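Aluminum resistance protein (PDB 3I16) probably catalyses pyridoxal-5'-phosphate-dependent carbon-sulfur bond cleavage, as in the methionine gamma-lyase family, and may contribute to aluminum resistance. Local coordinates at residues 184-195 / 321-332; 372-380 / 391-399. All coordinates share one frame; numbering follows the deposited sequence.

Contact 1 (184-195 / 321-332); sequences RSTGYGWRRALL and EVMPKYDEKRSD
M323, a selenomethionine at the end of strand 321-323, covers the indole of W190 with its CB and returns to it with its CE. CB sits over the six-membered ring, 3.4 Å from the centroid and 4° off the normal, a CH-pi contact. CG then passes the backbone N of R191, and SE, which also touches CG of R192, lies above the five-membered ring at a distance, 5.2 Å from its centroid. Bends at chi2 and chi3 fold the chain back, bringing CE to 3.8 Å from W190 NE1; the whole is a Met-aromatic contact. K338 adds a cation-pi partner to the same indole.

Further along, R192 turns at chi3 and lays its guanidinium edge against the backbone: NH2 donates to K329 O (2.8 Å, 160°), in the plane of both groups, and a water links NE to that carbonyl. E328 OE1 stands over the guanidinium face, 3.5 Å from R192 NE, an attraction of charges without a directed N-H.

At the buried end, R184 NE gives S331 OG a bond of 2.8 Å in the guanidinium plane, and S185 OG reaches D332 OD2 at 2.8 Å from above the carboxylate. Since S185 also touches pyridoxal phosphate, D332 is a second-shell residue that probably helps orient this hydroxyl, and the contact passes from CH-pi and Met-aromatic contacts at one end to hydrogen bonding beside the cofactor.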
loop_
_atom_site.group_PDB
_atom_site.type_symbol
_atom_site.label_atom_id
_atom_site.label_comp_id
_atom_site.label_asym_id
_atom_site.label_seq_id
_atom_site.Cartn_x
_atom_site.Cartn_y
_atom_site.Cartn_z
ATOM N N ARG B 184 -25.737 -1.514 -22.535
ATOM C CA ARG B 184 -25.999 -2.947 -22.459
ATOM C C ARG B 184 -26.969 -3.302 -21.327
ATOM O O ARG B 184 -27.995 -3.967 -21.557
ATOM C CB ARG B 184 -24.685 -3.699 -22.287
ATOM C CG ARG B 184 -24.836 -5.186 -22.258
ATOM C CD ARG B 184 -23.524 -5.857 -22.276
ATOM N NE ARG B 184 -23.654 -7.314 -22.286
ATOM C CZ ARG B 184 -22.620 -8.144 -22.371
ATOM N NH1 ARG B 184 -21.382 -7.674 -22.486
ATOM N NH2 ARG B 184 -22.816 -9.446 -22.350
ATOM N N SER B 185 -26.644 -2.853 -20.118
ATOM C CA SER B 185 -27.451 -3.119 -18.921
ATOM C C SER B 185 -28.661 -2.191 -18.885
ATOM O O SER B 185 -28.630 -1.099 -19.446
ATOM C CB SER B 185 -26.589 -2.922 -17.669
ATOM O OG SER B 185 -27.312 -3.188 -16.488
ATOM N N THR B 186 -29.722 -2.598 -18.198
ATOM C CA THR B 186 -30.937 -1.789 -18.175
ATOM C C THR B 186 -30.932 -0.612 -17.220
ATOM O O THR B 186 -31.752 0.289 -17.374
ATOM C CB THR B 186 -32.165 -2.644 -17.820
ATOM O OG1 THR B 186 -32.024 -3.129 -16.481
ATOM C CG2 THR B 186 -32.285 -3.821 -18.787
ATOM N N GLY B 187 -30.053 -0.598 -16.223
ATOM C CA GLY B 187 -30.088 0.488 -15.238
ATOM C C GLY B 187 -31.354 0.362 -14.400
ATOM O O GLY B 187 -31.819 -0.761 -14.139
ATOM N N TYR B 188 -31.937 1.485 -13.993
ATOM C CA TYR B 188 -33.179 1.439 -13.233
ATOM C C TYR B 188 -34.400 1.417 -14.149
ATOM O O TYR B 188 -35.186 2.369 -14.182
ATOM C CB TYR B 188 -33.292 2.590 -12.219
ATOM C CG TYR B 188 -32.276 2.582 -11.083
ATOM C CD1 TYR B 188 -31.885 1.394 -10.471
ATOM C CD2 TYR B 188 -31.773 3.776 -10.568
ATOM C CE1 TYR B 188 -30.991 1.382 -9.430
ATOM C CE2 TYR B 188 -30.865 3.777 -9.508
ATOM C CZ TYR B 188 -30.477 2.570 -8.950
ATOM O OH TYR B 188 -29.588 2.544 -7.909
ATOM N N GLY B 189 -34.580 0.321 -14.876
ATOM C CA GLY B 189 -35.731 0.182 -15.763
ATOM C C GLY B 189 -36.501 -1.076 -15.424
ATOM O O GLY B 189 -36.462 -1.564 -14.284
ATOM N N TRP B 190 -37.207 -1.598 -16.419
ATOM C CA TRP B 190 -37.968 -2.818 -16.272
ATOM C C TRP B 190 -38.031 -3.394 -17.675
ATOM O O TRP B 190 -39.036 -3.289 -18.375
ATOM C CB TRP B 190 -39.346 -2.540 -15.681
ATOM C CG TRP B 190 -40.167 -3.769 -15.444
ATOM C CD1 TRP B 190 -41.145 -4.265 -16.253
ATOM C CD2 TRP B 190 -40.086 -4.663 -14.323
ATOM N NE1 TRP B 190 -41.690 -5.396 -15.701
ATOM C CE2 TRP B 190 -41.052 -5.665 -14.518
ATOM C CE3 TRP B 190 -39.302 -4.702 -13.171
ATOM C CZ2 TRP B 190 -41.253 -6.694 -13.606
ATOM C CZ3 TRP B 190 -39.498 -5.735 -12.272
ATOM C CH2 TRP B 190 -40.460 -6.715 -12.496
ATOM N N ARG B 191 -36.907 -3.971 -18.071
ATOM C CA ARG B 191 -36.722 -4.533 -19.388
ATOM C C ARG B 191 -35.471 -5.391 -19.321
ATOM O O ARG B 191 -34.670 -5.277 -18.392
ATOM C CB ARG B 191 -36.534 -3.413 -20.428
ATOM C CG ARG B 191 -35.309 -2.516 -20.157
ATOM C CD ARG B 191 -35.119 -1.452 -21.236
ATOM N NE ARG B 191 -33.828 -0.741 -21.176
ATOM C CZ ARG B 191 -32.645 -1.244 -21.560
ATOM N NH1 ARG B 191 -32.533 -2.495 -21.963
ATOM N NH2 ARG B 191 -31.537 -0.497 -21.501
ATOM N N ARG B 192 -35.287 -6.226 -20.326
ATOM C CA ARG B 192 -34.121 -7.093 -20.374
ATOM C C ARG B 192 -32.901 -6.352 -20.879
ATOM O O ARG B 192 -33.026 -5.429 -21.669
ATOM C CB ARG B 192 -34.408 -8.273 -21.284
ATOM C CG ARG B 192 -35.534 -9.159 -20.748
ATOM C CD ARG B 192 -35.847 -10.257 -21.736
ATOM N NE ARG B 192 -34.677 -11.105 -21.951
ATOM C CZ ARG B 192 -34.501 -11.929 -22.979
ATOM N NH1 ARG B 192 -35.430 -12.039 -23.933
ATOM N NH2 ARG B 192 -33.385 -12.646 -23.066
ATOM N N ALA B 193 -31.728 -6.754 -20.406
ATOM C CA ALA B 193 -30.452 -6.206 -20.869
ATOM C C ALA B 193 -30.260 -6.636 -22.311
ATOM O O ALA B 193 -30.741 -7.712 -22.694
ATOM C CB ALA B 193 -29.305 -6.757 -20.032
ATOM N N LEU B 194 -29.532 -5.836 -23.101
ATOM C CA LEU B 194 -29.268 -6.189 -24.507
ATOM C C LEU B 194 -28.295 -7.334 -24.638
ATOM O O LEU B 194 -27.215 -7.308 -24.069
ATOM C CB LEU B 194 -28.690 -5.031 -25.327
ATOM C CG LEU B 194 -29.543 -3.828 -25.666
ATOM C CD1 LEU B 194 -28.840 -3.110 -26.804
ATOM C CD2 LEU B 194 -30.929 -4.212 -26.088
ATOM N N LEU B 195 -28.674 -8.329 -25.429
ATOM C CA LEU B 195 -27.818 -9.450 -25.683
ATOM C C LEU B 195 -26.746 -9.027 -26.706
ATOM O O LEU B 195 -26.898 -8.030 -27.410
ATOM C CB LEU B 195 -28.632 -10.605 -26.233
ATOM C CG LEU B 195 -29.774 -11.163 -25.360
ATOM C CD1 LEU B 195 -30.610 -12.164 -26.145
ATOM C CD2 LEU B 195 -29.257 -11.797 -24.095
ATOM N N GLU B 321 -43.471 -10.099 -8.923
ATOM C CA GLU B 321 -43.108 -10.028 -10.324
ATOM C C GLU B 321 -41.608 -9.807 -10.367
ATOM O O GLU B 321 -41.060 -9.034 -9.575
ATOM C CB GLU B 321 -43.782 -8.873 -11.043
ATOM C CG GLU B 321 -45.237 -9.028 -11.321
ATOM C CD GLU B 321 -45.767 -7.826 -12.088
ATOM O OE1 GLU B 321 -45.234 -7.509 -13.192
ATOM O OE2 GLU B 321 -46.703 -7.194 -11.565
ATOM N N VAL B 322 -40.957 -10.452 -11.320
ATOM C CA VAL B 322 -39.510 -10.377 -11.464
ATOM C C VAL B 322 -39.149 -10.125 -12.927
ATOM O O VAL B 322 -39.887 -10.509 -13.821
ATOM C CB VAL B 322 -38.834 -11.682 -10.971
ATOM C CG1 VAL B 322 -39.068 -11.861 -9.455
ATOM C CG2 VAL B 322 -39.341 -12.911 -11.764
HETATM N N MSE B 323 -38.003 -9.493 -13.146
HETATM C CA MSE B 323 -37.504 -9.161 -14.477
HETATM C C MSE B 323 -36.001 -9.252 -14.391
HETATM O O MSE B 323 -35.396 -8.530 -13.611
HETATM C CB MSE B 323 -37.923 -7.735 -14.849
HETATM C CG MSE B 323 -37.214 -7.110 -16.070
HETATM SE SE MSE B 323 -37.658 -8.053 -17.659
HETATM C CE MSE B 323 -39.537 -7.648 -17.798
ATOM N N PRO B 324 -35.383 -10.180 -15.125
ATOM C CA PRO B 324 -35.964 -11.192 -16.012
ATOM C C PRO B 324 -36.385 -12.446 -15.242
ATOM O O PRO B 324 -36.193 -12.523 -14.020
ATOM C CB PRO B 324 -34.813 -11.513 -16.964
ATOM C CG PRO B 324 -33.578 -11.254 -16.155
ATOM C CD PRO B 324 -33.904 -10.204 -15.146
ATOM N N LYS B 325 -36.948 -13.413 -15.965
ATOM C CA LYS B 325 -37.349 -14.695 -15.404
ATOM C C LYS B 325 -36.098 -15.577 -15.318
ATOM O O LYS B 325 -35.059 -15.296 -15.947
ATOM C CB LYS B 325 -38.459 -15.364 -16.215
ATOM C CG LYS B 325 -39.799 -14.630 -16.238
ATOM C CD LYS B 325 -40.491 -14.641 -14.904
ATOM N N TYR B 326 -36.203 -16.648 -14.545
ATOM C CA TYR B 326 -35.051 -17.526 -14.246
ATOM C C TYR B 326 -34.463 -18.231 -15.455
ATOM O O TYR B 326 -33.275 -18.587 -15.451
ATOM C CB TYR B 326 -35.435 -18.580 -13.187
ATOM C CG TYR B 326 -36.225 -19.749 -13.715
ATOM C CD1 TYR B 326 -37.594 -19.636 -13.943
ATOM C CD2 TYR B 326 -35.615 -20.980 -13.956
ATOM C CE1 TYR B 326 -38.333 -20.693 -14.418
ATOM C CE2 TYR B 326 -36.368 -22.074 -14.440
ATOM C CZ TYR B 326 -37.719 -21.908 -14.668
ATOM O OH TYR B 326 -38.502 -22.942 -15.135
ATOM N N ASP B 327 -35.290 -18.407 -16.483
ATOM C CA ASP B 327 -34.898 -19.126 -17.673
ATOM C C ASP B 327 -34.699 -18.257 -18.925
ATOM O O ASP B 327 -34.674 -18.773 -20.025
ATOM C CB ASP B 327 -35.891 -20.257 -17.945
ATOM C CG ASP B 327 -37.286 -19.761 -18.234
ATOM O OD1 ASP B 327 -37.600 -18.570 -17.978
ATOM O OD2 ASP B 327 -38.079 -20.578 -18.704
ATOM N N GLU B 328 -34.553 -16.951 -18.768
ATOM C CA GLU B 328 -34.282 -16.095 -19.911
ATOM C C GLU B 328 -32.790 -15.900 -20.056
ATOM O O GLU B 328 -32.057 -15.994 -19.083
ATOM C CB GLU B 328 -34.937 -14.739 -19.738
ATOM C CG GLU B 328 -36.396 -14.844 -19.430
ATOM C CD GLU B 328 -37.098 -13.542 -19.631
ATOM O OE1 GLU B 328 -37.287 -13.141 -20.807
ATOM O OE2 GLU B 328 -37.493 -12.942 -18.617
ATOM N N LYS B 329 -32.353 -15.614 -21.276
ATOM C CA LYS B 329 -30.947 -15.374 -21.585
ATOM C C LYS B 329 -30.584 -13.997 -20.994
ATOM O O LYS B 329 -31.267 -13.017 -21.263
ATOM C CB LYS B 329 -30.772 -15.377 -23.108
ATOM C CG LYS B 329 -29.407 -15.780 -23.635
ATOM C CD LYS B 329 -29.392 -15.663 -25.162
ATOM C CE LYS B 329 -30.596 -16.343 -25.768
ATOM N NZ LYS B 329 -30.822 -15.958 -27.192
ATOM N N ARG B 330 -29.518 -13.939 -20.207
ATOM C CA ARG B 330 -29.081 -12.722 -19.537
ATOM C C ARG B 330 -27.849 -12.087 -20.135
ATOM O O ARG B 330 -26.957 -12.790 -20.584
ATOM C CB ARG B 330 -28.827 -13.043 -18.073
ATOM C CG ARG B 330 -30.118 -13.408 -17.371
ATOM C CD ARG B 330 -29.899 -14.091 -16.054
ATOM N NE ARG B 330 -31.186 -14.433 -15.437
ATOM C CZ ARG B 330 -31.796 -13.788 -14.439
ATOM N NH1 ARG B 330 -31.259 -12.733 -13.842
ATOM N NH2 ARG B 330 -32.980 -14.229 -14.006
ATOM N N SER B 331 -27.821 -10.757 -20.154
ATOM C CA SER B 331 -26.662 -10.008 -20.660
ATOM C C SER B 331 -26.044 -9.136 -19.575
ATOM O O SER B 331 -25.148 -8.335 -19.853
ATOM C CB SER B 331 -27.037 -9.175 -21.882
ATOM O OG SER B 331 -25.900 -8.983 -22.734
ATOM N N ASP B 332 -26.505 -9.310 -18.335
ATOM C CA ASP B 332 -25.917 -8.637 -17.167
ATOM C C ASP B 332 -26.255 -9.436 -15.896
ATOM O O ASP B 332 -27.017 -10.411 -15.943
ATOM C CB ASP B 332 -26.315 -7.150 -17.080
ATOM C CG ASP B 332 -27.760 -6.925 -16.642
ATOM O OD1 ASP B 332 -28.376 -7.817 -16.023
ATOM O OD2 ASP B 332 -28.289 -5.824 -16.899
HETATM O O HOH W 1 -32.993 -11.302 -19.609
HETATM O O HOH W 2 -30.353 -10.069 -21.062
#

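Contact 2 (372-380 / 391-399); sequences YTDQVIMAA and LSADAPIRE
V376 lays its CG1 across the backbone of the neighbouring strand, 3.5 Å from A395 N and close to the CD of P396. A chi1 of -171° sets this branch opposite the backbone N of V376 and over the partner chain. M378, a selenomethionine on the same face, runs fully extended beside D394, the two side chains pointing the same way; its CE ends 3.7 Å from S392 CB. The carboxylate of D394 has its main polar partner in Y188.

On the other face methyl groups meet beside backbone carbonyls. I377 CG2 touches both A395 CB and I397 CD1, 3.9 Å from the latter, and the methyls of A379 and A393 meet.

Strands 376-379 and 392-396 are antiparallel, at 174°. I377 with A395 and A379 with A393 form hydrogen-bonded pairs, whereas V376 with P396 and M378 with D394 are non-hydrogen-bonded pairs, their CA atoms 4.2 Å apart. The ladder is uneven: A393 N donates to A379 O at 3.1 Å, but I377 N to A395 O is weak at 3.5 Å. Past the proline, I397 N still bonds Q375 O (2.9 Å), and D374 OD2 lies at the guanidinium edge of R398 in a long salt bridge.

The two are thus neighbouring inner strands of the antiparallel sheet, between strand 366-367 beside V376 and strand 402-406 beside S392 and D394. Helix 342-354 covers the face carrying I377 and A379, and also packs on I397.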
loop_
_atom_site.group_PDB
_atom_site.type_symbol
_atom_site.label_atom_id
_atom_site.label_comp_id
_atom_site.label_asym_id
_atom_site.label_seq_id
_atom_site.Cartn_x
_atom_site.Cartn_y
_atom_site.Cartn_z
ATOM N N TYR B 372 -27.994 11.018 -9.172
ATOM C CA TYR B 372 -29.387 10.538 -9.304
ATOM C C TYR B 372 -30.428 11.606 -8.985
ATOM O O TYR B 372 -30.146 12.550 -8.247
ATOM C CB TYR B 372 -29.603 9.283 -8.440
ATOM C CG TYR B 372 -28.654 8.170 -8.816
ATOM C CD1 TYR B 372 -27.362 8.130 -8.288
ATOM C CD2 TYR B 372 -29.025 7.188 -9.732
ATOM C CE1 TYR B 372 -26.464 7.131 -8.654
ATOM C CE2 TYR B 372 -28.136 6.172 -10.101
ATOM C CZ TYR B 372 -26.860 6.149 -9.554
ATOM O OH TYR B 372 -25.969 5.160 -9.901
ATOM N N THR B 373 -31.628 11.438 -9.548
ATOM C CA THR B 373 -32.744 12.371 -9.346
ATOM C C THR B 373 -33.437 12.126 -8.030
ATOM O O THR B 373 -33.421 12.992 -7.159
ATOM C CB THR B 373 -33.817 12.259 -10.457
ATOM O OG1 THR B 373 -33.268 12.710 -11.703
ATOM C CG2 THR B 373 -35.057 13.104 -10.096
ATOM N N ASP B 374 -34.075 10.961 -7.900
ATOM C CA ASP B 374 -34.761 10.578 -6.671
ATOM C C ASP B 374 -33.781 9.973 -5.681
ATOM O O ASP B 374 -32.607 9.732 -6.000
ATOM C CB ASP B 374 -35.864 9.565 -6.953
ATOM C CG ASP B 374 -36.966 10.133 -7.796
ATOM O OD1 ASP B 374 -36.918 11.358 -8.066
ATOM O OD2 ASP B 374 -37.882 9.357 -8.172
ATOM N N GLN B 375 -34.266 9.776 -4.460
ATOM C CA GLN B 375 -33.465 9.141 -3.433
ATOM C C GLN B 375 -33.546 7.632 -3.607
ATOM O O GLN B 375 -34.633 7.053 -3.802
ATOM C CB GLN B 375 -33.876 9.547 -2.022
ATOM C CG GLN B 375 -33.422 10.957 -1.673
ATOM C CD GLN B 375 -33.447 11.235 -0.192
ATOM O OE1 GLN B 375 -34.040 10.488 0.588
ATOM N NE2 GLN B 375 -32.795 12.320 0.209
ATOM N N VAL B 376 -32.368 7.030 -3.528
ATOM C CA VAL B 376 -32.197 5.607 -3.661
ATOM C C VAL B 376 -31.646 5.029 -2.357
ATOM O O VAL B 376 -30.829 5.651 -1.668
ATOM C CB VAL B 376 -31.196 5.292 -4.777
ATOM C CG1 VAL B 376 -31.191 3.785 -5.052
ATOM C CG2 VAL B 376 -31.536 6.095 -6.045
ATOM N N ILE B 377 -32.127 3.846 -2.023
ATOM C CA ILE B 377 -31.649 3.089 -0.884
ATOM C C ILE B 377 -30.690 2.052 -1.462
ATOM O O ILE B 377 -31.008 1.440 -2.482
ATOM C CB ILE B 377 -32.808 2.442 -0.120
ATOM C CG1 ILE B 377 -32.270 1.657 1.080
ATOM C CG2 ILE B 377 -33.626 1.554 -1.025
ATOM C CD1 ILE B 377 -33.324 1.198 1.978
HETATM N N MSE B 378 -29.492 1.918 -0.887
HETATM C CA MSE B 378 -28.556 0.902 -1.346
HETATM C C MSE B 378 -28.111 0.017 -0.174
HETATM O O MSE B 378 -27.834 0.517 0.917
HETATM C CB MSE B 378 -27.323 1.488 -2.078
HETATM C CG MSE B 378 -26.406 0.343 -2.721
HETATM SE SE MSE B 378 -24.762 0.835 -3.786
HETATM C CE MSE B 378 -24.103 -0.962 -4.306
ATOM N N ALA B 379 -28.113 -1.298 -0.395
ATOM C CA ALA B 379 -27.549 -2.258 0.536
ATOM C C ALA B 379 -26.162 -2.459 -0.043
ATOM O O ALA B 379 -26.033 -2.853 -1.211
ATOM C CB ALA B 379 -28.324 -3.553 0.507
ATOM N N ALA B 380 -25.115 -2.175 0.728
ATOM C CA ALA B 380 -23.753 -2.323 0.204
ATOM C C ALA B 380 -22.687 -2.700 1.270
ATOM O O ALA B 380 -21.662 -2.030 1.403
ATOM C CB ALA B 380 -23.362 -1.046 -0.513
ATOM N N LEU B 391 -22.463 -8.745 -3.086
ATOM C CA LEU B 391 -23.900 -8.742 -2.855
ATOM C C LEU B 391 -24.352 -7.354 -2.454
ATOM O O LEU B 391 -23.840 -6.777 -1.497
ATOM C CB LEU B 391 -24.309 -9.748 -1.768
ATOM C CG LEU B 391 -25.829 -9.880 -1.541
ATOM C CD1 LEU B 391 -26.557 -10.385 -2.797
ATOM C CD2 LEU B 391 -26.177 -10.781 -0.335
ATOM N N SER B 392 -25.331 -6.835 -3.184
ATOM C CA SER B 392 -25.835 -5.489 -2.972
ATOM C C SER B 392 -27.241 -5.392 -3.559
ATOM O O SER B 392 -27.669 -6.265 -4.328
ATOM C CB SER B 392 -24.903 -4.500 -3.682
ATOM O OG SER B 392 -24.718 -4.904 -5.034
ATOM N N ALA B 393 -27.971 -4.356 -3.168
ATOM C CA ALA B 393 -29.310 -4.113 -3.671
ATOM C C ALA B 393 -29.532 -2.623 -3.660
ATOM O O ALA B 393 -29.118 -1.954 -2.696
ATOM C CB ALA B 393 -30.363 -4.756 -2.778
ATOM N N ASP B 394 -30.204 -2.104 -4.691
ATOM C CA ASP B 394 -30.542 -0.679 -4.741
ATOM C C ASP B 394 -31.927 -0.455 -5.342
ATOM O O ASP B 394 -32.416 -1.285 -6.123
ATOM C CB ASP B 394 -29.421 0.170 -5.330
ATOM C CG ASP B 394 -28.739 -0.471 -6.482
ATOM O OD1 ASP B 394 -29.309 -0.488 -7.578
ATOM O OD2 ASP B 394 -27.602 -0.937 -6.290
ATOM N N ALA B 395 -32.594 0.618 -4.909
ATOM C CA ALA B 395 -33.975 0.848 -5.302
ATOM C C ALA B 395 -34.460 2.275 -5.165
ATOM O O ALA B 395 -34.721 2.711 -4.023
ATOM C CB ALA B 395 -34.866 -0.019 -4.466
ATOM N N PRO B 396 -34.634 2.993 -6.310
ATOM C CA PRO B 396 -35.207 4.346 -6.295
ATOM C C PRO B 396 -36.528 4.322 -5.580
ATOM O O PRO B 396 -37.337 3.415 -5.827
ATOM C CB PRO B 396 -35.433 4.645 -7.776
ATOM C CG PRO B 396 -34.400 3.848 -8.482
ATOM C CD PRO B 396 -34.182 2.607 -7.664
ATOM N N ILE B 397 -36.767 5.288 -4.696
ATOM C CA ILE B 397 -38.023 5.292 -3.932
ATOM C C ILE B 397 -39.171 5.918 -4.740
ATOM O O ILE B 397 -39.408 7.129 -4.676
ATOM C CB ILE B 397 -37.886 5.995 -2.556
ATOM C CG1 ILE B 397 -36.694 5.429 -1.762
ATOM C CG2 ILE B 397 -39.167 5.824 -1.782
ATOM C CD1 ILE B 397 -36.703 3.935 -1.615
ATOM N N ARG B 398 -39.892 5.070 -5.473
ATOM C CA ARG B 398 -40.996 5.499 -6.328
ATOM C C ARG B 398 -41.742 4.270 -6.807
ATOM O O ARG B 398 -41.200 3.171 -6.781
ATOM C CB ARG B 398 -40.462 6.250 -7.540
ATOM C CG ARG B 398 -39.634 5.389 -8.437
ATOM C CD ARG B 398 -38.700 6.206 -9.264
ATOM N NE ARG B 398 -38.016 5.351 -10.230
ATOM C CZ ARG B 398 -36.952 5.703 -10.956
ATOM N NH1 ARG B 398 -36.399 6.908 -10.823
ATOM N NH2 ARG B 398 -36.420 4.827 -11.810
ATOM N N GLU B 399 -42.986 4.465 -7.237
ATOM C CA GLU B 399 -43.802 3.378 -7.756
ATOM C C GLU B 399 -43.198 2.923 -9.079
ATOM O O GLU B 399 -42.627 3.734 -9.810
ATOM C CB GLU B 399 -45.238 3.838 -7.995
ATOM C CG GLU B 399 -46.022 4.152 -6.754
ATOM C CD GLU B 399 -47.263 4.970 -7.061
ATOM O OE1 GLU B 399 -47.161 5.919 -7.881
ATOM O OE2 GLU B 399 -48.333 4.693 -6.468
HETATM O O HOH W 3 -39.478 9.875 -5.769
#

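In the fold
The two contacts follow one another along the chain, contact 1 closing before contact 2 opens, and their centres lie about 17 Å apart. Both reach the six-stranded antiparallel sheet: contact 1 brings in its outermost strand 321-323, contact 2 two inner strands, with 335-338 and 402-406 lying between. The loop 184-195, which follows strand 177-183 of the seven-stranded mixed sheet, joins them directly, for Y188 OH probably hydrogen-bonds D394 OD1 at 3.1 Å and its ring packs on P396. A single loop therefore ties the mixed sheet to the antiparallel one. Contact 1 touches the cofactor through S185, and contact 2 lies close by, the M378 side chain about 8 Å from pyridoxal phosphate.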